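Local coordinates for Sys-1 protein (Caenorhabditis elegans, PDB 3C2G) that acts as a beta-catenin in Wnt asymmetry signalling, a transcription coregulator that binds the TCF factor POP-1 directly, at residues K227-I239 with L253-L267. Residues are numbered along the deposited sequence; the frame is centred on the assembly and turned at random.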
loop_
_atom_site.group_PDB
_atom_site.type_symbol
_atom_site.label_atom_id
_atom_site.label_comp_id
_atom_site.label_asym_id
_atom_site.label_seq_id
_atom_site.Cartn_x
_atom_site.Cartn_y
_atom_site.Cartn_z
ATOM N N LYS A 227 -16.340 -0.896 -13.604
ATOM C CA LYS A 227 -16.239 0.356 -14.330
ATOM C C LYS A 227 -14.803 0.853 -14.401
ATOM O O LYS A 227 -14.305 1.170 -15.490
ATOM C CB LYS A 227 -17.130 1.420 -13.712
ATOM C CG LYS A 227 -18.611 1.262 -14.006
ATOM C CD LYS A 227 -19.312 2.548 -13.572
ATOM C CE LYS A 227 -20.797 2.383 -13.389
ATOM N NZ LYS A 227 -21.438 3.720 -13.494
ATOM N N LEU A 228 -14.132 0.890 -13.257
ATOM C CA LEU A 228 -12.758 1.344 -13.227
ATOM C C LEU A 228 -11.834 0.450 -14.057
ATOM O O LEU A 228 -10.926 0.959 -14.718
ATOM C CB LEU A 228 -12.277 1.530 -11.792
ATOM C CG LEU A 228 -12.945 2.741 -11.107
ATOM C CD1 LEU A 228 -12.488 2.898 -9.657
ATOM C CD2 LEU A 228 -12.702 4.046 -11.906
ATOM N N ASN A 229 -12.096 -0.864 -14.058
ATOM C CA ASN A 229 -11.358 -1.794 -14.902
ATOM C C ASN A 229 -11.519 -1.513 -16.381
ATOM O O ASN A 229 -10.552 -1.580 -17.122
ATOM C CB ASN A 229 -11.731 -3.259 -14.624
ATOM C CG ASN A 229 -11.039 -3.821 -13.382
ATOM O OD1 ASN A 229 -10.134 -3.204 -12.819
ATOM N ND2 ASN A 229 -11.476 -4.999 -12.946
ATOM N N ALA A 230 -12.737 -1.209 -16.821
ATOM C CA ALA A 230 -12.968 -0.974 -18.246
ATOM C C ALA A 230 -12.348 0.362 -18.688
ATOM O O ALA A 230 -11.920 0.499 -19.828
ATOM C CB ALA A 230 -14.430 -1.051 -18.581
ATOM N N VAL A 231 -12.255 1.303 -17.755
ATOM C CA VAL A 231 -11.616 2.589 -17.991
ATOM C C VAL A 231 -10.089 2.439 -18.122
ATOM O O VAL A 231 -9.482 3.010 -19.034
ATOM C CB VAL A 231 -12.003 3.633 -16.882
ATOM C CG1 VAL A 231 -11.161 4.888 -16.978
ATOM C CG2 VAL A 231 -13.490 3.978 -16.950
HETATM N N MSE A 232 -9.481 1.696 -17.199
HETATM C CA MSE A 232 -8.075 1.285 -17.299
HETATM C C MSE A 232 -7.775 0.744 -18.702
HETATM O O MSE A 232 -6.834 1.169 -19.364
HETATM C CB MSE A 232 -7.824 0.144 -16.328
HETATM C CG MSE A 232 -6.998 0.396 -15.083
HETATM SE SE MSE A 232 -6.592 -1.440 -14.388
HETATM C CE MSE A 232 -6.042 -2.204 -16.078
ATOM N N ILE A 233 -8.604 -0.196 -19.138
ATOM C CA ILE A 233 -8.362 -0.958 -20.341
ATOM C C ILE A 233 -8.653 -0.167 -21.605
ATOM O O ILE A 233 -7.877 -0.217 -22.553
ATOM C CB ILE A 233 -9.132 -2.301 -20.315
ATOM C CG1 ILE A 233 -8.531 -3.207 -19.243
ATOM C CG2 ILE A 233 -9.102 -2.997 -21.678
ATOM C CD1 ILE A 233 -7.057 -3.570 -19.483
ATOM N N GLY A 234 -9.779 0.534 -21.616
ATOM C CA GLY A 234 -10.083 1.506 -22.649
ATOM C C GLY A 234 -8.972 2.521 -22.866
ATOM O O GLY A 234 -8.619 2.812 -24.002
ATOM N N SER A 235 -8.409 3.056 -21.792
ATOM C CA SER A 235 -7.292 3.986 -21.931
ATOM C C SER A 235 -6.059 3.267 -22.459
ATOM O O SER A 235 -5.364 3.786 -23.349
ATOM C CB SER A 235 -6.959 4.688 -20.609
ATOM O OG SER A 235 -8.090 5.329 -20.035
ATOM N N TYR A 236 -5.789 2.071 -21.929
ATOM C CA TYR A 236 -4.638 1.314 -22.398
ATOM C C TYR A 236 -4.751 1.077 -23.900
ATOM O O TYR A 236 -3.795 1.266 -24.642
ATOM C CB TYR A 236 -4.446 -0.014 -21.660
ATOM C CG TYR A 236 -3.278 -0.765 -22.235
ATOM C CD1 TYR A 236 -1.968 -0.326 -22.013
ATOM C CD2 TYR A 236 -3.475 -1.862 -23.063
ATOM C CE1 TYR A 236 -0.885 -0.978 -22.583
ATOM C CE2 TYR A 236 -2.406 -2.530 -23.625
ATOM C CZ TYR A 236 -1.112 -2.084 -23.381
ATOM O OH TYR A 236 -0.048 -2.755 -23.947
ATOM N N ARG A 237 -5.937 0.700 -24.347
ATOM C CA ARG A 237 -6.137 0.439 -25.749
ATOM C C ARG A 237 -5.737 1.612 -26.631
ATOM O O ARG A 237 -5.256 1.406 -27.735
ATOM C CB ARG A 237 -7.582 0.043 -26.023
ATOM C CG ARG A 237 -7.845 -1.431 -25.787
ATOM C CD ARG A 237 -9.267 -1.789 -26.111
ATOM N NE ARG A 237 -9.336 -3.172 -26.572
ATOM C CZ ARG A 237 -10.402 -3.729 -27.144
ATOM N NH1 ARG A 237 -11.517 -3.023 -27.326
ATOM N NH2 ARG A 237 -10.349 -4.997 -27.531
ATOM N N LEU A 238 -5.924 2.834 -26.140
ATOM C CA LEU A 238 -5.693 4.015 -26.961
ATOM C C LEU A 238 -4.253 4.491 -26.922
ATOM O O LEU A 238 -3.789 5.154 -27.849
ATOM C CB LEU A 238 -6.628 5.150 -26.553
ATOM C CG LEU A 238 -8.113 4.934 -26.868
ATOM C CD1 LEU A 238 -8.963 5.906 -26.042
ATOM C CD2 LEU A 238 -8.413 5.069 -28.349
ATOM N N ILE A 239 -3.547 4.158 -25.849
ATOM C CA ILE A 239 -2.157 4.561 -25.721
ATOM C C ILE A 239 -1.187 3.469 -26.177
ATOM O O ILE A 239 -0.015 3.752 -26.438
ATOM C CB ILE A 239 -1.810 5.022 -24.285
ATOM C CG1 ILE A 239 -1.818 3.866 -23.296
ATOM C CG2 ILE A 239 -2.743 6.127 -23.828
ATOM C CD1 ILE A 239 -1.095 4.179 -22.012
ATOM N N LEU A 253 -2.076 11.841 -24.964
ATOM C CA LEU A 253 -1.374 10.710 -24.357
ATOM C C LEU A 253 -1.097 10.964 -22.883
ATOM O O LEU A 253 -1.288 10.077 -22.058
ATOM C CB LEU A 253 -0.075 10.406 -25.113
ATOM C CG LEU A 253 0.976 9.445 -24.527
ATOM C CD1 LEU A 253 0.408 8.027 -24.350
ATOM C CD2 LEU A 253 2.258 9.409 -25.375
ATOM N N ALA A 254 -0.673 12.179 -22.550
ATOM C CA ALA A 254 -0.417 12.563 -21.159
ATOM C C ALA A 254 -1.675 12.443 -20.327
ATOM O O ALA A 254 -1.625 12.061 -19.167
ATOM C CB ALA A 254 0.127 13.975 -21.071
ATOM N N HIS A 255 -2.808 12.763 -20.928
ATOM C CA HIS A 255 -4.058 12.789 -20.197
ATOM C C HIS A 255 -4.528 11.365 -19.910
ATOM O O HIS A 255 -5.039 11.077 -18.833
ATOM C CB HIS A 255 -5.119 13.574 -20.975
ATOM C CG HIS A 255 -6.500 13.405 -20.428
ATOM N ND1 HIS A 255 -7.429 12.559 -21.000
ATOM C CD2 HIS A 255 -7.094 13.934 -19.334
ATOM C CE1 HIS A 255 -8.541 12.586 -20.286
ATOM N NE2 HIS A 255 -8.367 13.415 -19.273
ATOM N N LEU A 256 -4.365 10.483 -20.890
ATOM C CA LEU A 256 -4.773 9.094 -20.738
ATOM C C LEU A 256 -3.891 8.343 -19.743
ATOM O O LEU A 256 -4.395 7.551 -18.968
ATOM C CB LEU A 256 -4.827 8.394 -22.086
ATOM C CG LEU A 256 -5.992 8.794 -23.008
ATOM C CD1 LEU A 256 -5.853 8.132 -24.360
ATOM C CD2 LEU A 256 -7.381 8.494 -22.416
ATOM N N ILE A 257 -2.590 8.621 -19.741
ATOM C CA ILE A 257 -1.686 7.993 -18.794
ATOM C C ILE A 257 -2.134 8.368 -17.403
ATOM O O ILE A 257 -2.256 7.516 -16.511
ATOM C CB ILE A 257 -0.218 8.419 -19.030
ATOM C CG1 ILE A 257 0.370 7.645 -20.221
ATOM C CG2 ILE A 257 0.647 8.202 -17.765
ATOM C CD1 ILE A 257 1.706 8.192 -20.719
ATOM N N GLN A 258 -2.397 9.661 -17.234
ATOM C CA GLN A 258 -2.839 10.219 -15.956
ATOM C C GLN A 258 -4.192 9.622 -15.546
ATOM O O GLN A 258 -4.403 9.333 -14.375
ATOM C CB GLN A 258 -2.874 11.752 -16.033
ATOM C CG GLN A 258 -2.378 12.487 -14.771
ATOM C CD GLN A 258 -0.927 12.149 -14.352
ATOM O OE1 GLN A 258 -0.022 12.001 -15.190
ATOM N NE2 GLN A 258 -0.708 12.041 -13.040
ATOM N N VAL A 259 -5.087 9.413 -16.504
ATOM C CA VAL A 259 -6.343 8.732 -16.226
ATOM C C VAL A 259 -6.110 7.310 -15.665
ATOM O O VAL A 259 -6.789 6.883 -14.731
ATOM C CB VAL A 259 -7.247 8.658 -17.474
ATOM C CG1 VAL A 259 -8.352 7.605 -17.284
ATOM C CG2 VAL A 259 -7.857 10.013 -17.772
ATOM N N ILE A 260 -5.141 6.591 -16.227
ATOM C CA ILE A 260 -4.814 5.244 -15.756
ATOM C C ILE A 260 -4.233 5.264 -14.329
ATOM O O ILE A 260 -4.588 4.435 -13.484
ATOM C CB ILE A 260 -3.834 4.561 -16.728
ATOM C CG1 ILE A 260 -4.535 4.228 -18.035
ATOM C CG2 ILE A 260 -3.185 3.322 -16.090
ATOM C CD1 ILE A 260 -3.577 4.144 -19.197
ATOM N N ILE A 261 -3.335 6.204 -14.077
ATOM C CA ILE A 261 -2.701 6.350 -12.776
ATOM C C ILE A 261 -3.705 6.702 -11.676
ATOM O O ILE A 261 -3.673 6.127 -10.595
ATOM C CB ILE A 261 -1.539 7.372 -12.832
ATOM C CG1 ILE A 261 -0.399 6.806 -13.697
ATOM C CG2 ILE A 261 -1.060 7.725 -11.435
ATOM C CD1 ILE A 261 0.766 7.749 -13.960
ATOM N N ARG A 262 -4.612 7.619 -11.955
ATOM C CA ARG A 262 -5.631 7.966 -10.977
ATOM C C ARG A 262 -6.655 6.844 -10.780
ATOM O O ARG A 262 -7.251 6.722 -9.713
ATOM C CB ARG A 262 -6.319 9.287 -11.354
ATOM C CG ARG A 262 -5.408 10.532 -11.223
ATOM C CD ARG A 262 -6.174 11.786 -11.670
ATOM N NE ARG A 262 -5.361 13.004 -11.712
ATOM C CZ ARG A 262 -5.500 14.039 -10.884
ATOM N NH1 ARG A 262 -6.429 14.024 -9.930
ATOM N NH2 ARG A 262 -4.711 15.099 -11.018
ATOM N N THR A 263 -6.870 6.031 -11.806
ATOM C CA THR A 263 -7.709 4.849 -11.650
ATOM C C THR A 263 -7.036 3.815 -10.742
ATOM O O THR A 263 -7.706 3.216 -9.911
ATOM C CB THR A 263 -8.052 4.238 -12.995
ATOM O OG1 THR A 263 -8.807 5.190 -13.752
ATOM C CG2 THR A 263 -8.869 2.971 -12.832
ATOM N N PHE A 264 -5.722 3.633 -10.879
ATOM C CA PHE A 264 -4.986 2.771 -9.964
ATOM C C PHE A 264 -5.105 3.307 -8.538
ATOM O O PHE A 264 -5.388 2.553 -7.609
ATOM C CB PHE A 264 -3.494 2.647 -10.348
ATOM C CG PHE A 264 -3.215 1.804 -11.586
ATOM C CD1 PHE A 264 -4.031 0.738 -11.941
ATOM C CD2 PHE A 264 -2.090 2.072 -12.374
ATOM C CE1 PHE A 264 -3.738 -0.044 -13.070
ATOM C CE2 PHE A 264 -1.786 1.299 -13.502
ATOM C CZ PHE A 264 -2.609 0.239 -13.850
ATOM N N ASP A 265 -4.883 4.605 -8.367
ATOM C CA ASP A 265 -4.968 5.251 -7.053
ATOM C C ASP A 265 -6.359 5.102 -6.423
ATOM O O ASP A 265 -6.468 4.794 -5.245
ATOM C CB ASP A 265 -4.585 6.732 -7.160
ATOM C CG ASP A 265 -4.595 7.451 -5.805
ATOM O OD1 ASP A 265 -3.866 7.019 -4.877
ATOM O OD2 ASP A 265 -5.337 8.450 -5.664
ATOM N N LEU A 266 -7.415 5.299 -7.213
ATOM C CA LEU A 266 -8.784 5.179 -6.704
ATOM C C LEU A 266 -9.129 3.724 -6.290
ATOM O O LEU A 266 -9.620 3.489 -5.172
ATOM C CB LEU A 266 -9.796 5.756 -7.698
ATOM C CG LEU A 266 -11.268 5.812 -7.283
ATOM C CD1 LEU A 266 -11.481 6.489 -5.922
ATOM C CD2 LEU A 266 -12.131 6.482 -8.365
ATOM N N LEU A 267 -8.846 2.759 -7.163
ATOM C CA LEU A 267 -8.962 1.336 -6.796
ATOM C C LEU A 267 -8.190 0.978 -5.518
ATOM O O LEU A 267 -8.701 0.257 -4.670
ATOM C CB LEU A 267 -8.494 0.452 -7.937
ATOM C CG LEU A 267 -9.456 0.436 -9.105
ATOM C CD1 LEU A 267 -8.723 -0.021 -10.335
ATOM C CD2 LEU A 267 -10.666 -0.419 -8.776
#
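The Phe264 ring meets the selenium of Met232 obliquely. SE lies 3.4 Å from CE1 of Phe264, and its line to the ring centroid is 72° off the normal. This is a Met-aromatic contact made by a selenomethionine whose chain bends at its last torsion, with SE beside Phe264 CE1. One face of the ring carries Ile260 O from the preceding helical turn, offset toward the rim. Ala303 and Leu307 of helix 298-311 also touch Phe264. The centre of the interface is close-set. Ser235 CB rests 3.6 Å from Ile260 CG1, and its OG touches Val259 CG1. That hydroxyl donates back to Val231 O, which also accepts Ser235 N from the other face of its carbonyl plane. Thr263 repeats the pattern with Val259 O (OG1 to O, 2.8 Å). Each buried hydroxyl is thus satisfied within its own helix. The two helices form an antiparallel hairpin of the armadillo superhelix; the axes of the two segments come within 9.2 Å, with their directions 154° apart. With OG1 of Thr263 beside the backbone N (chi1 -62°), CG2 falls anti to that N and points its methyl at Leu228 O and CB. A serine here would lack the methyl and would probably leave a gap between Leu228 O and the CG of Met232. Leu228 CD1 reaches on between Leu266 CD2 and Leu267 CD2. At the other end Ile239 is a knob in a hole of Leu253, Leu256, Ile257 and Ile260. Its CG2 presses on Leu256 CB at 3.5 Å, while CD1 meets Ile260 CD1 at 3.8 Å. Val292 of helix 285-292 touches Met232 and Ile260 alike.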